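Local structure of PKS (Streptomyces albus, 4OQJ) at residues 557-562 with 657-662. The protein probably acts as a ketosynthase of oxazolomycin assembly, extending an acyl chain carried on a phosphopantetheine arm by carbon-carbon bond formation. Numbering follows the deposited sequence.
Sequences PEHAAA and APVGTA
His559, on helix 557-566, meets Val659 and Gly660 on the approach to helix 660-673, a compact example of an imidazole receiving a backbone N-H. His559 CB lies against the valine branch, 3.9 Å from Val659 CB and 4.0 Å from Val659 CG1, as the two side chains run alongside each other with reversed sense. A chi1 of 170° sets CG anti to the backbone N, and chi2 of 64° then turns the ring so that ND1 meets Gly660. His559 ND1 does the polar work: Gly660 N donates to it over 2.9 Å, with an N-H...ND1 angle of 146°. The donor lies close to the ring plane, so the hydrogen bond is made at the ring edge. Beyond it, His559 CE1 comes within 4.0 Å of Gly660 O. Phe663 meets the same ring with its plane roughly perpendicular, and Val600 of helix 594-610 also touches this histidine. An apolar contact flanks the bond, Ala562 CB resting 3.7 Å from Gly660 CA. Glu558, its chain extended, lies across Val659, near perpendicular to it, with carboxylate oxygen OE1 of Glu558 beside the methyl Val659 CG2 at 3.8 Å. Gly660 has positive phi, a backbone shape that favours glycine. With ND1 accepting, His559 is probably neutral with its ring proton on NE2; the bond thus probably fixes the tautomer while joining helix 557-566 to the segment leading into helix 660-673.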
loop_
_atom_site.group_PDB
_atom_site.type_symbol
_atom_site.label_atom_id
_atom_site.label_comp_id
_atom_site.label_asym_id
_atom_site.label_seq_id
_atom_site.Cartn_x
_atom_site.Cartn_y
_atom_site.Cartn_z
ATOM N N PRO A 557 41.609 -35.147 32.956
ATOM C CA PRO A 557 40.484 -36.087 33.051
ATOM C C PRO A 557 39.195 -35.451 33.565
ATOM O O PRO A 557 38.130 -35.760 33.046
ATOM C CB PRO A 557 40.987 -37.152 34.033
ATOM C CG PRO A 557 42.475 -36.968 34.105
ATOM C CD PRO A 557 42.722 -35.530 33.848
ATOM N N GLU A 558 39.288 -34.579 34.562
ATOM C CA GLU A 558 38.107 -33.890 35.065
ATOM C C GLU A 558 37.491 -33.010 33.979
ATOM O O GLU A 558 36.266 -32.981 33.801
ATOM C CB GLU A 558 38.461 -33.047 36.292
ATOM C CG GLU A 558 37.261 -32.383 36.953
ATOM C CD GLU A 558 37.658 -31.337 37.977
ATOM O OE1 GLU A 558 36.968 -30.298 38.060
ATOM O OE2 GLU A 558 38.653 -31.556 38.702
ATOM N N HIS A 559 38.342 -32.295 33.252
ATOM C CA HIS A 559 37.879 -31.432 32.179
ATOM C C HIS A 559 37.256 -32.249 31.048
ATOM O O HIS A 559 36.209 -31.884 30.512
ATOM C CB HIS A 559 39.024 -30.587 31.615
ATOM C CG HIS A 559 38.659 -29.867 30.354
ATOM N ND1 HIS A 559 37.690 -28.890 30.305
ATOM C CD2 HIS A 559 39.123 -30.002 29.090
ATOM C CE1 HIS A 559 37.576 -28.446 29.063
ATOM N NE2 HIS A 559 38.433 -29.106 28.308
ATOM N N ALA A 560 37.920 -33.348 30.689
ATOM C CA ALA A 560 37.448 -34.210 29.611
ATOM C C ALA A 560 36.085 -34.783 29.954
ATOM O O ALA A 560 35.176 -34.747 29.136
ATOM C CB ALA A 560 38.447 -35.328 29.350
ATOM N N ALA A 561 35.943 -35.293 31.174
ATOM C CA ALA A 561 34.690 -35.905 31.616
ATOM C C ALA A 561 33.538 -34.899 31.654
ATOM O O ALA A 561 32.398 -35.231 31.300
ATOM C CB ALA A 561 34.880 -36.545 32.984
ATOM N N ALA A 562 33.833 -33.667 32.054
ATOM C CA ALA A 562 32.824 -32.605 32.087
ATOM C C ALA A 562 32.300 -32.245 30.693
ATOM O O ALA A 562 31.083 -32.149 30.471
ATOM C CB ALA A 562 33.397 -31.364 32.765
ATOM N N ALA A 657 42.516 -23.481 36.059
ATOM C CA ALA A 657 41.575 -22.639 35.325
ATOM C C ALA A 657 40.201 -23.297 35.340
ATOM O O ALA A 657 40.087 -24.465 35.694
ATOM C CB ALA A 657 42.046 -22.421 33.895
ATOM N N PRO A 658 39.149 -22.552 34.961
ATOM C CA PRO A 658 37.832 -23.182 34.808
ATOM C C PRO A 658 37.852 -24.317 33.778
ATOM O O PRO A 658 38.576 -24.222 32.789
ATOM C CB PRO A 658 36.942 -22.029 34.335
ATOM C CG PRO A 658 37.643 -20.796 34.779
ATOM C CD PRO A 658 39.100 -21.105 34.700
ATOM N N VAL A 659 37.073 -25.368 34.019
ATOM C CA VAL A 659 37.021 -26.524 33.125
ATOM C C VAL A 659 35.611 -26.729 32.603
ATOM O O VAL A 659 34.716 -25.949 32.910
ATOM C CB VAL A 659 37.487 -27.803 33.840
ATOM C CG1 VAL A 659 38.907 -27.624 34.368
ATOM C CG2 VAL A 659 36.532 -28.162 34.979
ATOM N N GLY A 660 35.419 -27.789 31.825
ATOM C CA GLY A 660 34.129 -28.101 31.247
ATOM C C GLY A 660 33.557 -27.012 30.359
ATOM O O GLY A 660 34.278 -26.299 29.653
ATOM N N THR A 661 32.237 -26.891 30.393
ATOM C CA THR A 661 31.524 -26.001 29.490
ATOM C C THR A 661 31.992 -24.559 29.656
ATOM O O THR A 661 32.088 -23.820 28.680
ATOM C CB THR A 661 30.000 -26.092 29.719
ATOM O OG1 THR A 661 29.551 -27.410 29.387
ATOM C CG2 THR A 661 29.256 -25.090 28.858
ATOM N N ALA A 662 32.306 -24.168 30.886
ATOM C CA ALA A 662 32.810 -22.821 31.150
ATOM C C ALA A 662 34.071 -22.543 30.334
ATOM O O ALA A 662 34.255 -21.445 29.814
ATOM C CB ALA A 662 33.093 -22.650 32.614
#